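Side-chain contacts in methyltransferase (Streptococcus pyogenes, PDB 2ESR), which probably transfers methyl groups from S-adenosylmethionine to a nucleic acid, as in related RsmD-type rRNA methyltransferases with a Rossmann-like fold: residues 47-51 / 52-56; 65-68 / 69-72. All coordinates share one frame; numbering follows the deposited sequence.

Contact 1. Residues 47-51 / 52-56; sequences IEAVS and RGMSA
Ala49 and Val50, in the last turn of helix 44-51, receive two backbone bonds from the residues that leave it, Met54 N to Ala49 O (3.0 Å) and Gly53 N to Val50 O (3.0 Å), a Schellman motif in which Gly53 takes a positive phi of 133°. Arg52 N also bonds to Glu48 O, one turn back. The same two residues form a salt bridge through their side chains: Glu48 OE2 lies 2.8 Å from Arg52 NE, a weak, bent hydrogen bond, with carboxylate and guanidinium planes turned 65° apart. Arg52 runs extended from CG to NE; Glu48 CG, anti to the backbone N (chi1 -176°), lies in plane at the guanidinium edge, and a bend at chi2 carries the carboxylate round to NE. Met54, a selenomethionine, sets CG 4.0 Å from Ala49 CB, and Val50 CA makes a CH...O contact with Met54 O (3.4 Å). The guanidinium has a second partner, Pro28 O, through NH1. Phe23 of helix 19-26 packs on Glu48, Ala49 and Arg52; Ala49 and Met54 both rest on Val35 of strand 34-38 and Leu103 of strand 101-106, and the chain runs on into strand 56-60.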
ATOM      1  N   ILE A  47       2.048 -13.127  -2.139  1.00 22.43           N
ATOM      2  CA  ILE A  47       1.249 -13.433  -3.317  1.00 23.19           C
ATOM      3  C   ILE A  47       0.383 -14.673  -3.096  1.00 22.27           C
ATOM      4  O   ILE A  47      -0.802 -14.677  -3.417  1.00 23.31           O
ATOM      5  CB  ILE A  47       2.157 -13.636  -4.546  1.00 24.37           C
ATOM      6  CG1 ILE A  47       2.918 -12.336  -4.828  1.00 24.75           C
ATOM      7  CG2 ILE A  47       1.330 -14.058  -5.756  1.00 26.42           C
ATOM      8  CD1 ILE A  47       3.944 -12.441  -5.926  1.00 28.03           C
ATOM      9  N   GLU A  48       0.968 -15.716  -2.524  1.00 21.24           N
ATOM     10  CA  GLU A  48       0.212 -16.938  -2.276  1.00 22.32           C
ATOM     11  C   GLU A  48      -0.884 -16.684  -1.245  1.00 19.71           C
ATOM     12  O   GLU A  48      -1.992 -17.199  -1.375  1.00 21.82           O
ATOM     13  CB  GLU A  48       1.147 -18.050  -1.799  1.00 23.65           C
ATOM     14  CG  GLU A  48       0.485 -19.404  -1.588  1.00 28.20           C
ATOM     15  CD  GLU A  48      -0.168 -19.955  -2.844  1.00 32.66           C
ATOM     16  OE1 GLU A  48       0.407 -19.792  -3.943  1.00 34.63           O
ATOM     17  OE2 GLU A  48      -1.250 -20.568  -2.731  1.00 33.69           O
ATOM     18  N   ALA A  49      -0.590 -15.863  -0.239  1.00 20.43           N
ATOM     19  CA  ALA A  49      -1.572 -15.563   0.799  1.00 17.94           C
ATOM     20  C   ALA A  49      -2.782 -14.854   0.205  1.00 19.20           C
ATOM     21  O   ALA A  49      -3.917 -15.118   0.591  1.00 19.47           O
ATOM     22  CB  ALA A  49      -0.945 -14.697   1.896  1.00 18.87           C
ATOM     23  N   VAL A  50      -2.541 -13.935  -0.719  1.00 19.47           N
ATOM     24  CA  VAL A  50      -3.649 -13.229  -1.352  1.00 21.39           C
ATOM     25  C   VAL A  50      -4.412 -14.215  -2.235  1.00 22.12           C
ATOM     26  O   VAL A  50      -5.645 -14.194  -2.295  1.00 22.37           O
ATOM     27  CB  VAL A  50      -3.141 -12.033  -2.195  1.00 22.47           C
ATOM     28  CG1 VAL A  50      -4.276 -11.456  -3.028  1.00 23.12           C
ATOM     29  CG2 VAL A  50      -2.586 -10.953  -1.270  1.00 22.41           C
ATOM     30  N   SER A  51      -3.678 -15.095  -2.905  1.00 23.55           N
ATOM     31  CA  SER A  51      -4.303 -16.091  -3.771  1.00 24.45           C
ATOM     32  C   SER A  51      -5.232 -16.987  -2.956  1.00 24.99           C
ATOM     33  O   SER A  51      -6.252 -17.469  -3.459  1.00 25.90           O
ATOM     34  CB  SER A  51      -3.235 -16.950  -4.455  1.00 25.52           C
ATOM     35  OG  SER A  51      -3.827 -17.883  -5.344  1.00 29.51           O
ATOM     36  N   ARG A  52      -4.879 -17.196  -1.692  1.00 22.95           N
ATOM     37  CA  ARG A  52      -5.661 -18.049  -0.807  1.00 23.69           C
ATOM     38  C   ARG A  52      -6.773 -17.343  -0.044  1.00 23.03           C
ATOM     39  O   ARG A  52      -7.468 -17.970   0.756  1.00 24.77           O
ATOM     40  CB  ARG A  52      -4.729 -18.770   0.173  1.00 23.53           C
ATOM     41  CG  ARG A  52      -3.878 -19.848  -0.489  1.00 24.01           C
ATOM     42  CD  ARG A  52      -2.814 -20.415   0.449  1.00 25.48           C
ATOM     43  NE  ARG A  52      -2.024 -21.464  -0.197  1.00 25.58           N
ATOM     44  CZ  ARG A  52      -2.261 -22.769  -0.071  1.00 28.13           C
ATOM     45  NH1 ARG A  52      -3.266 -23.197   0.682  1.00 27.98           N
ATOM     46  NH2 ARG A  52      -1.490 -23.649  -0.699  1.00 27.56           N
ATOM     47  N   GLY A  53      -6.949 -16.045  -0.276  1.00 22.41           N
ATOM     48  CA  GLY A  53      -8.022 -15.353   0.416  1.00 21.11           C
ATOM     49  C   GLY A  53      -7.743 -14.023   1.081  1.00 20.89           C
ATOM     50  O   GLY A  53      -8.682 -13.300   1.427  1.00 19.53           O
HETATM   51  N   MSE A  54      -6.476 -13.688   1.298  1.00 20.51           N
HETATM   52  CA  MSE A  54      -6.177 -12.404   1.919  1.00 22.46           C
HETATM   53  C   MSE A  54      -6.563 -11.336   0.901  1.00 22.34           C
HETATM   54  O   MSE A  54      -6.464 -11.551  -0.309  1.00 25.10           O
HETATM   55  CB  MSE A  54      -4.698 -12.314   2.289  1.00 23.29           C
HETATM   56  CG  MSE A  54      -4.304 -13.259   3.425  1.00 27.51           C
HETATM   57 SE   MSE A  54      -5.308 -12.924   5.070  1.00 43.27          SE
HETATM   58  CE  MSE A  54      -4.552 -11.254   5.484  1.00 25.12           C
ATOM     59  N   SER A  55      -7.002 -10.185   1.392  1.00 21.85           N
ATOM     60  CA  SER A  55      -7.466  -9.108   0.525  1.00 21.93           C
ATOM     61  C   SER A  55      -6.400  -8.283  -0.175  1.00 22.16           C
ATOM     62  O   SER A  55      -6.502  -8.012  -1.373  1.00 22.49           O
ATOM     63  CB  SER A  55      -8.361  -8.172   1.329  1.00 22.20           C
ATOM     64  OG  SER A  55      -9.368  -8.904   1.992  1.00 24.66           O
ATOM     65  N   ALA A  56      -5.383  -7.876   0.570  1.00 21.36           N
ATOM     66  CA  ALA A  56      -4.331  -7.052   0.000  1.00 22.70           C
ATOM     67  C   ALA A  56      -3.033  -7.318   0.722  1.00 21.51           C
ATOM     68  O   ALA A  56      -3.022  -7.950   1.776  1.00 20.76           O
ATOM     69  CB  ALA A  56      -4.701  -5.587   0.125  1.00 22.46           C
TER

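Contact 2. Residues 65-68 / 69-72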
ATOM      1  N   LYS A  65      17.014  -5.947  -7.398  1.00 35.59           N
ATOM      2  CA  LYS A  65      16.729  -7.141  -8.187  1.00 35.46           C
ATOM      3  C   LYS A  65      15.486  -7.861  -7.668  1.00 34.30           C
ATOM      4  O   LYS A  65      14.670  -8.366  -8.447  1.00 32.81           O
ATOM      5  CB  LYS A  65      17.943  -8.076  -8.177  1.00 37.14           C
ATOM      6  CG  LYS A  65      19.064  -7.616  -9.107  1.00 41.10           C
ATOM      7  CD  LYS A  65      20.330  -8.445  -8.944  1.00 43.20           C
ATOM      8  CE  LYS A  65      21.226  -7.900  -7.836  1.00 44.98           C
ATOM      9  NZ  LYS A  65      20.552  -7.850  -6.509  1.00 46.84           N
ATOM     10  N   ALA A  66      15.339  -7.901  -6.348  1.00 32.99           N
ATOM     11  CA  ALA A  66      14.183  -8.543  -5.738  1.00 32.21           C
ATOM     12  C   ALA A  66      12.933  -7.770  -6.146  1.00 31.49           C
ATOM     13  O   ALA A  66      11.909  -8.356  -6.484  1.00 29.47           O
ATOM     14  CB  ALA A  66      14.327  -8.550  -4.222  1.00 30.85           C
ATOM     15  N   GLN A  67      13.027  -6.444  -6.123  1.00 33.36           N
ATOM     16  CA  GLN A  67      11.899  -5.597  -6.500  1.00 34.79           C
ATOM     17  C   GLN A  67      11.420  -5.914  -7.909  1.00 34.12           C
ATOM     18  O   GLN A  67      10.217  -5.980  -8.168  1.00 33.93           O
ATOM     19  CB  GLN A  67      12.287  -4.118  -6.415  1.00 38.16           C
ATOM     20  CG  GLN A  67      12.508  -3.610  -5.002  1.00 43.17           C
ATOM     21  CD  GLN A  67      11.294  -3.812  -4.121  1.00 47.58           C
ATOM     22  OE1 GLN A  67      10.871  -4.944  -3.878  1.00 51.36           O
ATOM     23  NE2 GLN A  67      10.719  -2.715  -3.639  1.00 49.39           N
ATOM     24  N   ALA A  68      12.363  -6.111  -8.823  1.00 32.73           N
ATOM     25  CA  ALA A  68      12.019  -6.421 -10.201  1.00 32.93           C
ATOM     26  C   ALA A  68      11.241  -7.731 -10.253  1.00 32.38           C
ATOM     27  O   ALA A  68      10.216  -7.834 -10.928  1.00 31.31           O
ATOM     28  CB  ALA A  68      13.282  -6.518 -11.045  1.00 33.66           C
ATOM     29  N   ILE A  69      11.728  -8.729  -9.525  1.00 31.47           N
ATOM     30  CA  ILE A  69      11.072 -10.027  -9.500  1.00 31.64           C
ATOM     31  C   ILE A  69       9.668  -9.909  -8.925  1.00 30.70           C
ATOM     32  O   ILE A  69       8.713 -10.446  -9.483  1.00 31.76           O
ATOM     33  CB  ILE A  69      11.887 -11.035  -8.676  1.00 31.18           C
ATOM     34  CG1 ILE A  69      13.261 -11.224  -9.322  1.00 31.88           C
ATOM     35  CG2 ILE A  69      11.153 -12.368  -8.598  1.00 32.61           C
ATOM     36  CD1 ILE A  69      14.201 -12.108  -8.538  1.00 32.38           C
ATOM     37  N   ILE A  70       9.542  -9.195  -7.812  1.00 31.45           N
ATOM     38  CA  ILE A  70       8.243  -9.018  -7.180  1.00 32.04           C
ATOM     39  C   ILE A  70       7.247  -8.390  -8.142  1.00 31.87           C
ATOM     40  O   ILE A  70       6.134  -8.884  -8.308  1.00 30.52           O
ATOM     41  CB  ILE A  70       8.341  -8.118  -5.935  1.00 32.69           C
ATOM     42  CG1 ILE A  70       9.170  -8.808  -4.853  1.00 32.80           C
ATOM     43  CG2 ILE A  70       6.947  -7.799  -5.423  1.00 33.93           C
ATOM     44  CD1 ILE A  70       9.415  -7.942  -3.631  1.00 32.33           C
ATOM     45  N   GLN A  71       7.653  -7.295  -8.773  1.00 33.58           N
ATOM     46  CA  GLN A  71       6.787  -6.595  -9.711  1.00 36.67           C
ATOM     47  C   GLN A  71       6.291  -7.510 -10.823  1.00 37.41           C
ATOM     48  O   GLN A  71       5.123  -7.447 -11.211  1.00 37.68           O
ATOM     49  CB  GLN A  71       7.526  -5.381 -10.286  1.00 38.02           C
ATOM     50  CG  GLN A  71       7.691  -4.263  -9.262  1.00 40.60           C
ATOM     51  CD  GLN A  71       8.592  -3.137  -9.735  1.00 42.81           C
ATOM     52  OE1 GLN A  71       8.387  -2.570 -10.806  1.00 45.19           O
ATOM     53  NE2 GLN A  71       9.595  -2.805  -8.931  1.00 44.38           N
ATOM     54  N   ASP A  72       7.169  -8.370 -11.325  1.00 39.09           N
ATOM     55  CA  ASP A  72       6.790  -9.304 -12.379  1.00 40.95           C
ATOM     56  C   ASP A  72       5.798 -10.341 -11.854  1.00 40.57           C
ATOM     57  O   ASP A  72       4.783 -10.613 -12.495  1.00 40.55           O
ATOM     58  CB  ASP A  72       8.031 -10.008 -12.939  1.00 43.30           C
ATOM     59  CG  ASP A  72       8.917  -9.077 -13.749  1.00 47.18           C
ATOM     60  OD1 ASP A  72      10.032  -9.498 -14.128  1.00 49.25           O
ATOM     61  OD2 ASP A  72       8.499  -7.927 -14.015  1.00 49.21           O
TER
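Gln67, Ala68 and Ile69 carry most of this one-turn contact within helix 64-75, the crossover helix of a beta-alpha-beta unit that joins strand 56-60 to the parallel strand 83-86 in the Rossmann-like sheet. All four carbonyls of residues 65-68 accept i to i+4 bonds from the amides of 69-72, and the side chains settle over this regular backbone. Gln67 faces inward. Its chain folds at chi2 (-57°) and lies alongside Ile70, pointing the same way, so that the amide oxygen OE1 comes to 3.3 Å from Ile70 CD1. On its other flank, Gln67 CB is 3.9 Å from NE2 of Gln71, whose side chain stretches out beyond CG and back over the carbonyl of Gln67. Leu85 of strand 83-86 packs against Gln67, Ile70 and Gln71, while Thr98 of the second subunit touches both glutamines, so this face of the helix meets the sheet and the dimer partner together. Ala68 and Ile69 belong to the exposed side. The carbonyl of Ala68 takes the Asp72 N-H; Asp72 CG also sits 3.3 Å from Ala68 O. Ile69 leans back toward the preceding turn: with CG1 anti to the carbonyl carbon (chi1 -62°), the branch runs beside the helix backbone, placing Ile69 CG1 3.3 Å and the terminal CD1 3.8 Å from Lys65 O.

Followed from the N terminus, the two contacts come in series, neither nested nor crossing. Contact 1 closes the tight turn between helix 44-51 and strand 56-60; the chain then runs along that strand to helix 64-75, where contact 2 spans successive turns without closing a loop. Strand 56-60 thus connects them, with the terminated helix at its start and the crossover helix after its end. The centres of the two contacts lie about 18 Å apart. The nearest atoms of contacts 1 and 2 are about 5 Å apart, without touching. Contact 1 ties its helix end to strands 34-38 and 101-106, contact 2 to strand 83-86, at the sheet's outer edge within this chain. Both reach the second subunit, through Asn81 and Thr98 of that chain respectively.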